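Local atomic coordinates of protein induced by osmotic stress (Scheffersomyces stipitis CBS 6054, PDB entry 5YWL), a protein that probably acts as an NADP(H)-dependent reductase of the extended short-chain dehydrogenase/reductase family, with cinnamyl-alcohol dehydrogenase activity. Residues 232-237 with 260-265; 238-243 with 311-316. The protein carries 1 engineered substitution. All coordinates share one frame; numbering follows the deposited sequence.

Contact 1. Residues 232-237 with 260-265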
loop_
_atom_site.group_PDB
_atom_site.type_symbol
_atom_site.label_atom_id
_atom_site.label_comp_id
_atom_site.label_asym_id
_atom_site.label_seq_id
_atom_site.Cartn_x
_atom_site.Cartn_y
_atom_site.Cartn_z
ATOM N N THR A 232 0.777 -10.281 14.518
ATOM C CA THR A 232 1.440 -11.309 13.711
ATOM C C THR A 232 0.850 -11.468 12.304
ATOM O O THR A 232 -0.335 -11.340 12.118
ATOM C CB THR A 232 1.467 -12.654 14.424
ATOM O OG1 THR A 232 2.092 -13.630 13.613
ATOM C CG2 THR A 232 0.101 -13.094 14.727
ATOM N N GLY A 233 1.702 -11.735 11.332
ATOM C CA GLY A 233 1.337 -11.862 9.942
ATOM C C GLY A 233 2.566 -11.882 9.058
ATOM O O GLY A 233 3.632 -12.104 9.561
ATOM N N THR A 234 2.395 -11.624 7.772
ATOM C CA THR A 234 3.492 -11.426 6.854
ATOM C C THR A 234 3.826 -9.966 6.625
ATOM O O THR A 234 2.999 -9.147 6.639
ATOM C CB THR A 234 3.312 -12.111 5.477
ATOM O OG1 THR A 234 2.165 -11.642 4.816
ATOM C CG2 THR A 234 3.226 -13.513 5.595
ATOM N N PHE A 235 5.071 -9.695 6.387
ATOM C CA PHE A 235 5.522 -8.363 6.100
ATOM C C PHE A 235 6.002 -8.266 4.653
ATOM O O PHE A 235 6.365 -9.230 4.093
ATOM C CB PHE A 235 6.597 -7.876 7.128
ATOM C CG PHE A 235 8.010 -7.753 6.564
ATOM C CD1 PHE A 235 8.797 -8.839 6.438
ATOM C CD2 PHE A 235 8.431 -6.588 6.034
ATOM C CE1 PHE A 235 10.046 -8.747 5.859
ATOM C CE2 PHE A 235 9.651 -6.467 5.448
ATOM C CZ PHE A 235 10.473 -7.560 5.370
ATOM N N ILE A 236 6.091 -7.041 4.194
ATOM C CA ILE A 236 6.794 -6.594 3.034
ATOM C C ILE A 236 7.349 -5.189 3.198
ATOM O O ILE A 236 6.735 -4.392 3.762
ATOM C CB ILE A 236 5.851 -6.642 1.784
ATOM C CG1 ILE A 236 6.614 -6.421 0.484
ATOM C CG2 ILE A 236 4.755 -5.649 1.892
ATOM C CD1 ILE A 236 7.628 -7.447 0.107
ATOM N N ASP A 237 8.502 -4.920 2.659
ATOM C CA ASP A 237 9.117 -3.590 2.707
ATOM C C ASP A 237 8.472 -2.614 1.738
ATOM O O ASP A 237 8.238 -2.936 0.621
ATOM C CB ASP A 237 10.631 -3.639 2.492
ATOM C CG ASP A 237 11.323 -2.304 2.788
ATOM O OD1 ASP A 237 11.326 -1.448 1.959
ATOM O OD2 ASP A 237 11.848 -2.196 3.836
ATOM N N LEU A 260 1.022 -10.402 -5.684
ATOM C CA LEU A 260 1.035 -10.699 -4.283
ATOM C C LEU A 260 2.395 -10.312 -3.730
ATOM O O LEU A 260 3.375 -10.874 -4.073
ATOM C CB LEU A 260 0.814 -12.187 -4.053
ATOM C CG LEU A 260 0.829 -12.744 -2.647
ATOM C CD1 LEU A 260 -0.139 -11.980 -1.807
ATOM C CD2 LEU A 260 0.481 -14.197 -2.674
ATOM N N LEU A 261 2.381 -9.302 -2.900
ATOM C CA LEU A 261 3.560 -8.786 -2.306
ATOM C C LEU A 261 3.604 -9.124 -0.806
ATOM O O LEU A 261 3.060 -8.450 0.021
ATOM C CB LEU A 261 3.654 -7.279 -2.542
ATOM C CG LEU A 261 4.415 -6.691 -3.711
ATOM C CD1 LEU A 261 5.926 -6.752 -3.481
ATOM C CD2 LEU A 261 4.036 -7.422 -4.953
ATOM N N SER A 262 4.270 -10.213 -0.530
ATOM C CA SER A 262 4.404 -10.796 0.748
ATOM C C SER A 262 5.754 -11.438 0.927
ATOM O O SER A 262 6.133 -12.211 0.136
ATOM C CB SER A 262 3.272 -11.807 0.955
ATOM O OG SER A 262 3.206 -12.295 2.229
ATOM N N ASN A 263 6.443 -11.123 2.009
ATOM C CA ASN A 263 7.723 -11.723 2.338
ATOM C C ASN A 263 7.656 -12.714 3.517
ATOM O O ASN A 263 7.017 -13.657 3.420
ATOM C CB ASN A 263 8.819 -10.697 2.498
ATOM C CG ASN A 263 10.240 -11.276 2.397
ATOM O OD1 ASN A 263 10.428 -12.417 2.106
ATOM N ND2 ASN A 263 11.215 -10.453 2.709
ATOM N N THR A 264 8.311 -12.456 4.608
ATOM C CA THR A 264 8.389 -13.377 5.737
ATOM C C THR A 264 7.383 -13.128 6.902
ATOM O O THR A 264 6.897 -12.065 7.073
ATOM C CB THR A 264 9.805 -13.427 6.310
ATOM O OG1 THR A 264 10.214 -12.137 6.628
ATOM C CG2 THR A 264 10.757 -14.013 5.362
ATOM N N ARG A 265 7.132 -14.143 7.680
ATOM C CA ARG A 265 6.285 -14.065 8.836
ATOM C C ARG A 265 6.984 -13.410 10.035
ATOM O O ARG A 265 8.155 -13.539 10.204
ATOM C CB ARG A 265 5.744 -15.423 9.235
ATOM C CG ARG A 265 4.751 -15.996 8.292
ATOM C CD ARG A 265 3.516 -16.419 8.993
ATOM N NE ARG A 265 2.638 -16.960 8.024
ATOM C CZ ARG A 265 1.380 -16.651 7.909
ATOM N NH1 ARG A 265 0.685 -17.187 7.002
ATOM N NH2 ARG A 265 0.832 -15.856 8.721
HETATM O O HOH W 1 1.721 -15.073 11.283
#

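Contact 2. Residues 238-243 with 311-316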
loop_
_atom_site.group_PDB
_atom_site.type_symbol
_atom_site.label_atom_id
_atom_site.label_comp_id
_atom_site.label_asym_id
_atom_site.label_seq_id
_atom_site.Cartn_x
_atom_site.Cartn_y
_atom_site.Cartn_z
ATOM N N VAL A 238 8.280 -1.401 2.183
ATOM C CA VAL A 238 7.649 -0.389 1.368
ATOM C C VAL A 238 8.399 -0.152 0.042
ATOM O O VAL A 238 7.822 0.152 -0.902
ATOM C CB VAL A 238 7.416 0.930 2.091
ATOM C CG1 VAL A 238 8.711 1.580 2.504
ATOM C CG2 VAL A 238 6.640 1.872 1.223
ATOM N N ARG A 239 9.693 -0.293 0.069
ATOM C CA ARG A 239 10.501 -0.148 -1.114
ATOM C C ARG A 239 10.216 -1.243 -2.179
ATOM O O ARG A 239 10.186 -0.979 -3.307
ATOM C CB ARG A 239 11.997 0.030 -0.756
ATOM C CG ARG A 239 12.313 1.319 0.051
ATOM C CD ARG A 239 13.583 1.257 0.872
ATOM N NE ARG A 239 13.522 0.344 1.946
ATOM C CZ ARG A 239 14.463 0.174 2.851
ATOM N NH1 ARG A 239 15.558 0.887 2.819
ATOM N NH2 ARG A 239 14.300 -0.690 3.808
ATOM N N ASP A 240 10.042 -2.462 -1.713
ATOM C CA ASP A 240 9.642 -3.587 -2.536
ATOM C C ASP A 240 8.246 -3.407 -3.135
ATOM O O ASP A 240 8.050 -3.691 -4.247
ATOM C CB ASP A 240 9.786 -4.900 -1.780
ATOM C CG ASP A 240 11.264 -5.209 -1.407
ATOM O OD1 ASP A 240 12.099 -4.873 -2.201
ATOM O OD2 ASP A 240 11.513 -5.711 -0.343
ATOM N N VAL A 241 7.333 -2.889 -2.357
ATOM C CA VAL A 241 6.012 -2.600 -2.851
ATOM C C VAL A 241 6.070 -1.546 -3.990
ATOM O O VAL A 241 5.401 -1.656 -4.954
ATOM C CB VAL A 241 5.003 -2.204 -1.744
ATOM C CG1 VAL A 241 3.683 -1.809 -2.329
ATOM C CG2 VAL A 241 4.832 -3.291 -0.713
ATOM N N ALA A 242 6.910 -0.543 -3.781
ATOM C CA ALA A 242 7.104 0.492 -4.738
ATOM C C ALA A 242 7.680 -0.043 -6.036
ATOM O O ALA A 242 7.188 0.226 -7.025
ATOM C CB ALA A 242 7.963 1.610 -4.201
ATOM N N LYS A 243 8.683 -0.867 -5.924
ATOM C CA LYS A 243 9.282 -1.530 -7.030
ATOM C C LYS A 243 8.300 -2.422 -7.758
ATOM O O LYS A 243 8.367 -2.505 -8.885
ATOM C CB LYS A 243 10.512 -2.287 -6.624
ATOM C CG LYS A 243 11.740 -1.429 -6.720
ATOM C CD LYS A 243 12.763 -1.602 -5.648
ATOM C CE LYS A 243 13.213 -3.001 -5.375
ATOM N NZ LYS A 243 14.504 -3.091 -4.729
ATOM N N LEU A 311 8.429 -9.935 -11.085
ATOM C CA LEU A 311 9.221 -8.912 -10.450
ATOM C C LEU A 311 10.699 -9.020 -10.725
ATOM O O LEU A 311 11.283 -8.121 -11.116
ATOM C CB LEU A 311 8.983 -8.883 -8.949
ATOM C CG LEU A 311 7.633 -8.452 -8.422
ATOM C CD1 LEU A 311 7.583 -8.399 -6.904
ATOM C CD2 LEU A 311 7.176 -7.195 -9.091
ATOM N N GLY A 312 11.229 -10.185 -10.536
ATOM C CA GLY A 312 12.594 -10.459 -10.787
ATOM C C GLY A 312 13.586 -9.762 -9.885
ATOM O O GLY A 312 14.655 -9.576 -10.300
ATOM N N PHE A 313 13.222 -9.377 -8.682
ATOM C CA PHE A 313 14.162 -8.909 -7.713
ATOM C C PHE A 313 13.967 -9.585 -6.383
ATOM O O PHE A 313 12.974 -10.164 -6.145
ATOM C CB PHE A 313 14.153 -7.406 -7.611
ATOM C CG PHE A 313 12.862 -6.829 -7.227
ATOM C CD1 PHE A 313 12.459 -6.815 -5.928
ATOM C CD2 PHE A 313 12.046 -6.294 -8.164
ATOM C CE1 PHE A 313 11.274 -6.241 -5.570
ATOM C CE2 PHE A 313 10.861 -5.743 -7.829
ATOM C CZ PHE A 313 10.474 -5.717 -6.521
ATOM N N GLU A 314 14.954 -9.503 -5.533
ATOM C CA GLU A 314 14.841 -10.049 -4.199
ATOM C C GLU A 314 14.419 -8.974 -3.173
ATOM O O GLU A 314 14.748 -7.864 -3.310
ATOM C CB GLU A 314 16.095 -10.788 -3.784
ATOM C CG GLU A 314 16.351 -12.004 -4.635
ATOM C CD GLU A 314 15.267 -13.056 -4.450
ATOM O OE1 GLU A 314 15.259 -13.746 -3.423
ATOM O OE2 GLU A 314 14.378 -13.132 -5.292
ATOM N N TYR A 315 13.646 -9.366 -2.202
ATOM C CA TYR A 315 13.083 -8.497 -1.210
ATOM C C TYR A 315 14.068 -8.061 -0.058
ATOM O O TYR A 315 14.928 -8.774 0.298
ATOM C CB TYR A 315 11.845 -9.163 -0.625
ATOM C CG TYR A 315 10.653 -9.357 -1.554
ATOM C CD1 TYR A 315 10.399 -8.521 -2.569
ATOM C CD2 TYR A 315 9.783 -10.381 -1.361
ATOM C CE1 TYR A 315 9.307 -8.693 -3.396
ATOM C CE2 TYR A 315 8.704 -10.565 -2.170
ATOM C CZ TYR A 315 8.450 -9.716 -3.174
ATOM O OH TYR A 315 7.394 -9.900 -3.968
ATOM N N PHE A 316 13.842 -6.898 0.519
ATOM C CA PHE A 316 14.438 -6.554 1.800
ATOM C C PHE A 316 14.013 -7.589 2.874
ATOM O O PHE A 316 12.897 -7.924 2.972
ATOM C CB PHE A 316 13.960 -5.198 2.251
ATOM C CG PHE A 316 14.551 -4.073 1.522
ATOM C CD1 PHE A 316 14.017 -3.642 0.351
ATOM C CD2 PHE A 316 15.671 -3.470 1.980
ATOM C CE1 PHE A 316 14.561 -2.594 -0.310
ATOM C CE2 PHE A 316 16.224 -2.401 1.319
ATOM C CZ PHE A 316 15.659 -1.957 0.181
HETATM O O HOH W 2 14.586 -5.278 -2.712
#

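Contact 1. Residues 232-237 with 260-265
F235 carries both backbone hydrogen bonds between 232-237 and 260-265. Its N donates to T264 O at 3.1 Å, and its O takes the N-H of N263 at 2.8 Å. Weaker backbone contacts of the CA-H...O kind extend the pairing: R265 CA approaches G233 O, and T234 CA approaches T264 O. T234 and R265 form a single antiparallel, non-hydrogen-bonded bridge, their side chains on the same face. G233 suits the corner of the chain because its backbone angles there come easily only to a residue without a side chain.

Between polar side chains, T234 OG1 and S262 OG share a hydrogen bond of 2.9 Å. The threonine hydroxyl sits between its own N and carbonyl carbon (chi1 60°), while S262 OG is anti to its N (chi1 -172°); the two turns bring the small hydroxyls together in a buried place. At the outer end, a water accepts from R265 NH2 and donates to T232 OG1; the same NH2 also reaches L135 O.

In the fold, 258-261 is an outermost strand of the seven-stranded parallel Rossmann sheet, and 234-237 pairs in parallel with 194-196 in a separate two-stranded sheet. The chain leaving strand 258-261 thus runs along 234-237 and joins the edge of the large sheet to the smaller one, close to I195, which binds NADP(+).

Contacts of flat groups and of aliphatic chains make up the rest. T234 CG2 lies over one face of the R265 guanidinium, offset toward its rim, and 4.0 Å from R265 CG. T264 OG1 meets the F235 ring in plane at its edge, 3.5 Å from CE1, while the N263 amide lies alongside, its plane turned 40° from the ring. Deeper in, branched aliphatic chains suit the buried setting: I236 CD1 touches L261 CD1 at 4.0 Å.

Contact 2. Residues 238-243 with 311-316
The R239 guanidinium lies flat on the F316 ring, in a contact that packs the first turns of helix 238-250 of this Rossmann-fold reductase against the loop joining helices 305-311 and 318-330. The two planes are 10° apart, with R239 CZ 3.8 Å from the ring centroid, a cation-pi stack. A bend at chi3 (-67°) brings the guanidinium over one face of the ring, CZ offset toward the rim. Salt bridges to D237 and D324 hold the same group.

D240 has its CG beside the backbone N (chi1 -64°), which turns the carboxylate to the loop. There CG lies in plane at the F316 ring edge and 3.6 Å from Y315 CD1. Its OD2 accepts the F316 N-H through the syn lone pair, at 2.8 Å, so a short acid suits this buried helix position facing a loop amide. Replacing F316 by an alanine would probably keep that backbone bond but leave the R239 guanidinium without its stacking partner and the D240 carboxylate without the ring beside it.

K243 crosses F313, whose ring provides a broad apolar surface for the long lysine chain. Bends at chi2 and chi3 fold the chain over one face, CE 3.9 Å from the ring centroid in a CH-pi contact, and NZ takes part in a longer cation-pi interaction. A water accepts from K243 NZ and donates both to E314 O and, at 2.6 Å, to D240 OD1.

How the contacts relate
Contact 1 is largely buried, whereas contact 2 lies nearer the surface, and their chemistry follows. In contact 1 a strand, 234-237, pairs through backbone groups with the chain that has just left strand 258-261, with small hydroxyls and aliphatic chains filling in; the helix and loop of contact 2 rely on charged side chains against rings and on a carboxylate taking a loop N-H. Helix 238-250 directly follows strand 234-237 and leads on to strand 258-261, so the elements of contact 1 flank the helix of contact 2 in sequence. The two also touch in space: I236 CG2 packs on V241 CG2 at 3.5 Å, and L261 CD1 lies 3.5 Å from Y315 OH.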